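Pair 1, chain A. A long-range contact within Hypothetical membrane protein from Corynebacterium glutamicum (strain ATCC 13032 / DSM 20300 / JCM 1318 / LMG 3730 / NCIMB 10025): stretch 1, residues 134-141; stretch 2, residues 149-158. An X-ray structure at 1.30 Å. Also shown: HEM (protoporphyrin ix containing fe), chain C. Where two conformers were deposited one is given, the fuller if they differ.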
# COMPACT_ATOMS: atom_id res chain seq x y z
N ALA A 134 -0.39 -11.14 -0.43
CA ALA A 134 -1.83 -11.01 -0.28
C ALA A 134 -2.45 -10.28 -1.46
O ALA A 134 -1.86 -9.35 -2.01
CB ALA A 134 -2.19 -10.26 1.00
N SER A 135 -3.66 -10.69 -1.82
CA SER A 135 -4.49 -9.86 -2.69
C SER A 135 -5.01 -8.66 -1.90
O SER A 135 -5.16 -8.72 -0.67
CB SER A 135 -5.68 -10.67 -3.23
OG SER A 135 -6.53 -11.07 -2.18
N VAL A 136 -5.27 -7.57 -2.61
CA VAL A 136 -5.68 -6.29 -2.03
C VAL A 136 -7.02 -5.90 -2.65
O VAL A 136 -7.10 -5.63 -3.85
CB VAL A 136 -4.62 -5.20 -2.28
CG1 VAL A 136 -5.06 -3.90 -1.63
CG2 VAL A 136 -3.24 -5.64 -1.78
N SER A 137 -8.05 -5.84 -1.82
CA SER A 137 -9.41 -5.50 -2.26
C SER A 137 -9.73 -4.09 -1.80
O SER A 137 -9.74 -3.81 -0.60
CB SER A 137 -10.41 -6.48 -1.65
OG SER A 137 -10.20 -7.78 -2.13
N LEU A 138 -10.01 -3.21 -2.75
CA LEU A 138 -10.12 -1.79 -2.48
C LEU A 138 -11.25 -1.48 -1.49
O LEU A 138 -12.36 -1.99 -1.61
CB LEU A 138 -10.38 -1.06 -3.79
CG LEU A 138 -10.39 0.46 -3.79
CD1 LEU A 138 -9.02 1.00 -3.41
CD2 LEU A 138 -10.80 0.95 -5.17
N SER A 139 -10.95 -0.61 -0.53
CA SER A 139 -11.91 -0.17 0.47
C SER A 139 -12.81 0.95 -0.07
O SER A 139 -12.60 1.48 -1.16
CB SER A 139 -11.17 0.38 1.69
OG SER A 139 -10.52 1.59 1.33
N GLN A 140 -13.82 1.31 0.73
CA GLN A 140 -14.67 2.44 0.39
C GLN A 140 -13.86 3.73 0.28
O GLN A 140 -13.97 4.46 -0.71
CB GLN A 140 -15.77 2.59 1.46
CG GLN A 140 -16.66 1.37 1.63
CD GLN A 140 -17.72 1.27 0.56
OE1 GLN A 140 -18.02 2.25 -0.13
NE2 GLN A 140 -18.31 0.09 0.42
N SER A 141 -13.04 4.02 1.29
CA SER A 141 -12.23 5.23 1.24
C SER A 141 -11.24 5.18 0.08
O SER A 141 -11.00 6.20 -0.57
CB SER A 141 -11.49 5.44 2.57
OG SER A 141 -10.57 4.39 2.79
N PHE A 149 -13.20 5.97 -9.90
CA PHE A 149 -12.92 5.22 -11.12
C PHE A 149 -12.83 3.72 -10.87
O PHE A 149 -13.03 2.94 -11.81
CB PHE A 149 -11.66 5.73 -11.81
CG PHE A 149 -11.87 6.99 -12.61
CD1 PHE A 149 -11.71 8.24 -12.03
CD2 PHE A 149 -12.24 6.91 -13.95
CE1 PHE A 149 -11.90 9.39 -12.78
CE2 PHE A 149 -12.44 8.07 -14.70
CZ PHE A 149 -12.28 9.31 -14.12
N TYR A 150 -12.53 3.30 -9.64
CA TYR A 150 -12.61 1.91 -9.24
C TYR A 150 -13.69 1.80 -8.18
O TYR A 150 -13.79 2.67 -7.31
CB TYR A 150 -11.31 1.42 -8.58
CG TYR A 150 -10.04 1.57 -9.38
CD1 TYR A 150 -9.97 1.19 -10.71
CD2 TYR A 150 -8.89 2.08 -8.78
CE1 TYR A 150 -8.79 1.33 -11.44
CE2 TYR A 150 -7.71 2.22 -9.49
CZ TYR A 150 -7.66 1.84 -10.82
OH TYR A 150 -6.49 1.99 -11.52
N THR A 151 -14.48 0.73 -8.23
CA THR A 151 -15.50 0.48 -7.23
C THR A 151 -14.90 -0.20 -6.00
O THR A 151 -13.85 -0.85 -6.09
CB THR A 151 -16.55 -0.47 -7.81
OG1 THR A 151 -15.89 -1.64 -8.29
CG2 THR A 151 -17.34 0.20 -8.95
N PRO A 152 -15.56 -0.09 -4.85
CA PRO A 152 -15.12 -0.86 -3.68
C PRO A 152 -15.10 -2.35 -4.01
O PRO A 152 -16.02 -2.89 -4.64
CB PRO A 152 -16.18 -0.54 -2.63
CG PRO A 152 -16.73 0.81 -3.04
CD PRO A 152 -16.71 0.79 -4.55
N GLY A 153 -14.03 -3.02 -3.59
CA GLY A 153 -13.85 -4.43 -3.88
C GLY A 153 -13.02 -4.72 -5.11
O GLY A 153 -12.66 -5.88 -5.33
N THR A 154 -12.70 -3.71 -5.91
CA THR A 154 -11.79 -3.89 -7.03
C THR A 154 -10.46 -4.44 -6.52
O THR A 154 -9.95 -4.01 -5.48
CB THR A 154 -11.58 -2.55 -7.73
OG1 THR A 154 -12.80 -2.15 -8.36
CG2 THR A 154 -10.47 -2.62 -8.80
N GLN A 155 -9.90 -5.39 -7.26
CA GLN A 155 -8.60 -5.95 -6.91
C GLN A 155 -7.49 -5.01 -7.37
O GLN A 155 -7.39 -4.69 -8.56
CB GLN A 155 -8.43 -7.31 -7.58
CG GLN A 155 -9.48 -8.33 -7.18
CD GLN A 155 -9.54 -8.57 -5.68
OE1 GLN A 155 -10.45 -8.10 -4.99
NE2 GLN A 155 -8.57 -9.31 -5.17
N LEU A 156 -6.66 -4.58 -6.43
CA LEU A 156 -5.48 -3.79 -6.75
C LEU A 156 -4.33 -4.75 -7.05
O LEU A 156 -4.52 -5.96 -7.14
CB LEU A 156 -5.18 -2.83 -5.60
CG LEU A 156 -6.30 -1.85 -5.23
CD1 LEU A 156 -5.80 -0.90 -4.14
CD2 LEU A 156 -6.83 -1.08 -6.45
N ASP A 157 -3.11 -4.22 -7.21
CA ASP A 157 -1.96 -5.11 -7.27
C ASP A 157 -1.85 -5.87 -5.95
O ASP A 157 -2.16 -5.33 -4.89
CB ASP A 157 -0.67 -4.30 -7.41
CG ASP A 157 -0.35 -3.88 -8.83
OD1 ASP A 157 -1.03 -4.30 -9.79
OD2 ASP A 157 0.62 -3.11 -8.98
N PRO A 158 -1.38 -7.11 -5.99
CA PRO A 158 -1.10 -7.83 -4.74
C PRO A 158 0.12 -7.21 -4.05
O PRO A 158 0.97 -6.57 -4.67
CB PRO A 158 -0.79 -9.25 -5.21
CG PRO A 158 -0.20 -9.05 -6.57
CD PRO A 158 -0.98 -7.89 -7.17
CHA HEM C . -9.04 6.47 -16.00
CHB HEM C . -10.12 10.88 -17.64
CHC HEM C . -9.02 12.75 -13.31
CHD HEM C . -8.32 8.30 -11.57
C1A HEM C . -9.39 7.50 -16.83
C2A HEM C . -9.70 7.39 -18.24
C3A HEM C . -10.00 8.60 -18.70
C4A HEM C . -9.91 9.52 -17.58
CMA HEM C . -10.38 8.98 -20.16
CAA HEM C . -9.61 6.07 -19.03
CBA HEM C . -8.12 5.87 -19.30
CGA HEM C . -7.84 4.56 -20.00
O1A HEM C . -8.70 3.65 -19.95
O2A HEM C . -6.75 4.42 -20.60
C1B HEM C . -9.86 11.79 -16.63
C2B HEM C . -9.89 13.23 -16.75
C3B HEM C . -9.59 13.75 -15.54
C4B HEM C . -9.36 12.64 -14.64
CMB HEM C . -10.22 13.96 -18.06
CAB HEM C . -9.47 15.22 -15.08
CBB HEM C . -9.55 16.30 -15.88
C1C HEM C . -8.77 11.71 -12.44
C2C HEM C . -8.53 11.84 -11.02
C3C HEM C . -8.30 10.62 -10.53
C4C HEM C . -8.43 9.67 -11.63
CMC HEM C . -8.50 13.17 -10.24
CAC HEM C . -8.00 10.29 -9.05
CBC HEM C . -7.06 9.39 -8.72
C1D HEM C . -8.48 7.42 -12.61
C2D HEM C . -8.37 5.99 -12.52
C3D HEM C . -8.57 5.48 -13.73
C4D HEM C . -8.79 6.58 -14.65
CMD HEM C . -8.09 5.21 -11.22
CAD HEM C . -8.53 3.98 -14.12
CBD HEM C . -7.10 3.68 -14.61
CGD HEM C . -6.98 2.20 -14.90
O1D HEM C . -7.34 1.77 -16.03
O2D HEM C . -6.51 1.46 -14.01
NA HEM C . -9.53 8.82 -16.45
NB HEM C . -9.52 11.46 -15.33
NC HEM C . -8.71 10.36 -12.78
ND HEM C . -8.74 7.76 -13.93
FE HEM C . -8.82 9.64 -14.69
O HOH W 1 -4.76 -8.10 -5.40

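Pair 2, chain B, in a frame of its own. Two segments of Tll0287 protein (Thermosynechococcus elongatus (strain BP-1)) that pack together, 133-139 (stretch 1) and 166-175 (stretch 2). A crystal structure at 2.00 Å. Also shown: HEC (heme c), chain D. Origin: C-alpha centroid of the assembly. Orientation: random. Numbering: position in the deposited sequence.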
# COMPACT_ATOMS: atom_id res chain seq x y z
N ARG B 133 4.30 5.88 4.40
CA ARG B 133 5.38 4.90 4.39
C ARG B 133 5.43 4.26 3.02
O ARG B 133 4.44 3.71 2.54
CB ARG B 133 5.18 3.88 5.52
CG ARG B 133 6.45 3.04 5.88
CD ARG B 133 6.49 1.73 5.13
NE ARG B 133 7.59 0.87 5.58
CZ ARG B 133 8.78 0.80 4.98
NH1 ARG B 133 9.02 1.53 3.90
NH2 ARG B 133 9.72 -0.02 5.46
N ARG B 134 6.58 4.35 2.37
CA ARG B 134 6.70 3.83 1.01
C ARG B 134 6.52 2.31 0.94
O ARG B 134 6.82 1.58 1.88
CB ARG B 134 8.03 4.26 0.36
CG ARG B 134 9.14 3.22 0.44
CD ARG B 134 10.50 3.79 -0.02
NE ARG B 134 10.69 3.81 -1.46
CZ ARG B 134 11.13 4.87 -2.14
NH1 ARG B 134 11.41 6.00 -1.51
NH2 ARG B 134 11.28 4.80 -3.46
N ILE B 135 5.99 1.86 -0.19
CA ILE B 135 5.90 0.44 -0.51
C ILE B 135 6.73 0.20 -1.77
O ILE B 135 6.47 0.80 -2.82
CB ILE B 135 4.45 0.03 -0.81
CG1 ILE B 135 3.57 0.28 0.41
CG2 ILE B 135 4.38 -1.44 -1.21
CD1 ILE B 135 2.08 0.34 0.11
N ASP B 136 7.72 -0.68 -1.68
CA ASP B 136 8.53 -1.00 -2.84
C ASP B 136 8.12 -2.34 -3.44
O ASP B 136 7.44 -3.14 -2.80
CB ASP B 136 10.02 -0.97 -2.50
CG ASP B 136 10.55 0.44 -2.24
OD1 ASP B 136 10.03 1.40 -2.86
OD2 ASP B 136 11.49 0.59 -1.43
N VAL B 137 8.55 -2.58 -4.67
CA VAL B 137 8.23 -3.83 -5.35
C VAL B 137 9.33 -4.86 -5.11
O VAL B 137 10.49 -4.59 -5.40
CB VAL B 137 8.09 -3.59 -6.86
CG1 VAL B 137 7.89 -4.91 -7.59
CG2 VAL B 137 6.94 -2.63 -7.14
N GLN B 138 8.98 -6.02 -4.55
CA GLN B 138 9.90 -7.18 -4.51
C GLN B 138 9.56 -8.19 -5.61
O GLN B 138 8.53 -8.06 -6.28
CB GLN B 138 9.88 -7.88 -3.15
CG GLN B 138 10.46 -7.07 -2.01
CD GLN B 138 9.43 -6.22 -1.33
OE1 GLN B 138 8.29 -6.65 -1.15
NE2 GLN B 138 9.80 -4.99 -0.97
N ALA B 139 10.41 -9.20 -5.77
CA ALA B 139 10.24 -10.20 -6.82
C ALA B 139 8.91 -10.95 -6.75
O ALA B 139 8.30 -11.21 -7.78
CB ALA B 139 11.41 -11.20 -6.83
N GLY B 166 3.31 -4.04 -14.69
CA GLY B 166 4.47 -3.52 -15.39
C GLY B 166 5.57 -3.04 -14.47
O GLY B 166 6.46 -2.31 -14.89
N PHE B 167 5.52 -3.45 -13.20
CA PHE B 167 6.57 -3.09 -12.25
C PHE B 167 7.83 -3.95 -12.42
O PHE B 167 7.77 -5.06 -12.95
CB PHE B 167 6.07 -3.24 -10.82
CG PHE B 167 5.00 -2.26 -10.45
CD1 PHE B 167 5.32 -0.97 -10.05
CD2 PHE B 167 3.67 -2.63 -10.48
CE1 PHE B 167 4.34 -0.08 -9.71
CE2 PHE B 167 2.68 -1.73 -10.14
CZ PHE B 167 3.02 -0.46 -9.75
N ARG B 168 8.95 -3.43 -11.94
CA ARG B 168 10.18 -4.21 -11.83
C ARG B 168 10.63 -4.20 -10.38
O ARG B 168 10.21 -3.34 -9.61
CB ARG B 168 11.29 -3.63 -12.71
CG ARG B 168 11.02 -3.72 -14.20
CD ARG B 168 12.31 -3.97 -14.99
NE ARG B 168 13.48 -3.30 -14.41
CZ ARG B 168 13.71 -1.99 -14.47
NH1 ARG B 168 12.85 -1.19 -15.08
NH2 ARG B 168 14.80 -1.48 -13.92
N VAL B 169 11.48 -5.15 -10.00
CA VAL B 169 12.00 -5.22 -8.64
C VAL B 169 12.73 -3.93 -8.31
O VAL B 169 13.66 -3.53 -9.01
CB VAL B 169 12.98 -6.39 -8.47
CG1 VAL B 169 13.60 -6.36 -7.08
CG2 VAL B 169 12.26 -7.70 -8.69
N GLY B 170 12.29 -3.27 -7.24
CA GLY B 170 12.90 -2.02 -6.80
C GLY B 170 12.07 -0.79 -7.12
O GLY B 170 12.36 0.29 -6.62
N ASP B 171 11.04 -0.95 -7.95
CA ASP B 171 10.14 0.15 -8.27
C ASP B 171 9.39 0.67 -7.05
O ASP B 171 9.17 -0.06 -6.09
CB ASP B 171 9.09 -0.28 -9.30
CG ASP B 171 9.66 -0.40 -10.69
OD1 ASP B 171 10.89 -0.32 -10.84
OD2 ASP B 171 8.86 -0.59 -11.64
N LEU B 172 8.97 1.93 -7.10
CA LEU B 172 8.04 2.45 -6.10
C LEU B 172 6.62 1.97 -6.43
O LEU B 172 6.06 2.34 -7.47
CB LEU B 172 8.08 3.97 -6.06
CG LEU B 172 7.04 4.64 -5.16
CD1 LEU B 172 7.28 4.27 -3.70
CD2 LEU B 172 7.06 6.14 -5.38
N ARG B 173 6.05 1.15 -5.55
CA ARG B 173 4.73 0.57 -5.77
C ARG B 173 3.60 1.54 -5.40
O ARG B 173 2.57 1.59 -6.08
CB ARG B 173 4.58 -0.70 -4.93
CG ARG B 173 3.18 -1.28 -4.93
CD ARG B 173 2.83 -1.92 -6.27
NE ARG B 173 1.47 -2.45 -6.25
CZ ARG B 173 0.39 -1.74 -6.57
NH1 ARG B 173 0.51 -0.48 -6.95
NH2 ARG B 173 -0.81 -2.31 -6.52
N GLY B 174 3.81 2.28 -4.33
CA GLY B 174 2.81 3.16 -3.75
C GLY B 174 3.23 3.44 -2.32
O GLY B 174 4.42 3.40 -1.99
N MET B 175 2.26 3.71 -1.45
CA MET B 175 2.56 4.06 -0.07
C MET B 175 1.39 3.74 0.83
O MET B 175 0.26 3.57 0.35
CB MET B 175 2.88 5.54 0.04
CG MET B 175 1.66 6.46 -0.11
SD MET B 175 2.16 8.18 -0.22
CE MET B 175 0.54 8.96 -0.47
FE HEC D . -0.72 -6.52 -4.54
CHA HEC D . -3.30 -4.32 -4.42
CHB HEC D . 1.42 -3.99 -3.43
CHC HEC D . 1.87 -8.71 -4.38
CHD HEC D . -2.70 -8.91 -6.01
NA HEC D . -0.88 -4.51 -4.08
C1A HEC D . -2.09 -3.84 -3.98
C2A HEC D . -1.86 -2.56 -3.34
C3A HEC D . -0.55 -2.49 -3.07
C4A HEC D . 0.09 -3.70 -3.53
CMA HEC D . 0.20 -1.33 -2.39
CAA HEC D . -2.93 -1.49 -3.01
CBA HEC D . -2.94 -0.35 -4.04
CGA HEC D . -3.72 -0.76 -5.26
O1A HEC D . -3.12 -0.85 -6.36
O2A HEC D . -4.94 -1.05 -5.14
NB HEC D . 1.26 -6.35 -4.02
C1B HEC D . 1.94 -5.25 -3.54
C2B HEC D . 3.28 -5.66 -3.18
C3B HEC D . 3.41 -6.96 -3.45
C4B HEC D . 2.14 -7.43 -3.98
CMB HEC D . 4.39 -4.72 -2.63
CAB HEC D . 4.66 -7.83 -3.23
CBB HEC D . 4.98 -7.97 -1.72
NC HEC D . -0.46 -8.44 -5.13
C1C HEC D . 0.68 -9.18 -4.91
C2C HEC D . 0.37 -10.56 -5.20
C3C HEC D . -0.84 -10.60 -5.78
C4C HEC D . -1.42 -9.28 -5.66
CMC HEC D . 1.46 -11.66 -5.27
CAC HEC D . -1.56 -11.84 -6.38
CBC HEC D . -1.76 -13.02 -5.40
ND HEC D . -2.66 -6.59 -5.18
C1D HEC D . -3.31 -7.73 -5.63
C2D HEC D . -4.74 -7.48 -5.65
C3D HEC D . -4.90 -6.04 -5.16
C4D HEC D . -3.57 -5.57 -4.90
CMD HEC D . -5.87 -8.44 -6.07
CAD HEC D . -6.21 -5.25 -4.96
CBD HEC D . -6.63 -5.55 -3.52
CGD HEC D . -7.80 -4.69 -3.09
O1D HEC D . -8.90 -4.82 -3.68
O2D HEC D . -7.62 -3.89 -2.15

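Pair 1 and pair 2 share one backbone arrangement. Fourteen central residues superpose with an RMSD of 0.7 Å over N, CA and C. In each, a strand leads into a loop, and the second stretch makes a type II beta turn and then runs back along the strand. The turn spans A:Thr151 to A:Thr154 in pair 1 and B:Arg168 to B:Asp171 in pair 2. The buried surface is nearly equal, 621 Å² and 618 Å².

Three backbone hydrogen bonds recur at matched positions. A:Gly153 N donates to A:Leu138 O at 2.8 Å, and B:Gly170 N donates to B:Val137 O at 2.9 Å. A:Leu138 N donates to A:Thr154 O at 2.8 Å, and B:Val137 N donates to B:Asp171 O at 3.0 Å. A:Leu156 N donates to A:Val136 O at 2.8 Å, as B:Arg173 N does to B:Ile135 O, also at 2.8 Å. The matched glycines have positive phi, 94° and 105°. A CB there would jam against the carbonyl O of the preceding residue, so the turn itself calls for glycine.

The turns are braced differently. A:Thr154 OG1 reaches back to A:Thr151 O at 2.8 Å. At the matched position, B:Asp171 OD2 instead accepts from B:Arg168 N at 2.9 Å. A hydroxyl donor and a carboxylate acceptor thus tie together the same two ends.

A:Leu138 and B:Val137 match, and both point toward the other stretch. The other stretch covers similar areas of them, 120 and 119 Å². A:Leu138 CD2 lies 3.5 Å from A:Tyr150 CB, and its CD1 lies 3.8 Å from A:Leu156 CD1. The shorter B:Val137 uses CG2 for both directions, 3.7 Å from B:Phe167 CD1 and 3.8 Å from B:Arg173 CB. Here the aliphatic base of an arginine takes the position of a leucine.

The heme contacts also differ. A:Leu156 stays apolar, with CD1 4.0 Å from A:Val136 CG1. B:Arg173 packs its CB 3.8 Å from B:Ile135 CG2, but its end leads away. The B:Arg173 guanidinium has heme c over one face, and B:Arg173 NH2 donates a hydrogen bond to HEC O1A at 2.7 Å. In pair 1 a hydrogen bond to the heme comes from A:Tyr150, whose OH donates to HEM O2D at 2.5 Å. The matched B:Phe167 has no hydroxyl.

Beyond the turn, the pairings differ. Pair 1 has a single bridge, A:Ser137 with A:Gln155. A water joins A:Val136 N (2.9 Å) to A:Leu156 O (2.8 Å). In pair 2, a beta bulge lies between B:Ile135 and B:Asp136. B:Ile135 N donates directly to B:Gly174 O at 2.8 Å, and B:Gly174 N makes a weak bond to B:Ile135 O at 3.4 Å.

A:Gln155 matches B:Leu172; in both, CA-to-CB points away from the other stretch but the end of the side chain comes nearer. B:Leu172 CD1 lies over one face of the B:Arg134 guanidinium, 4.0 Å from NH2. B:Arg134 NE forms a salt bridge with B:Asp136 OD1 at 2.9 Å. The matched A:Ser135 and A:Ser137 are small and uncharged.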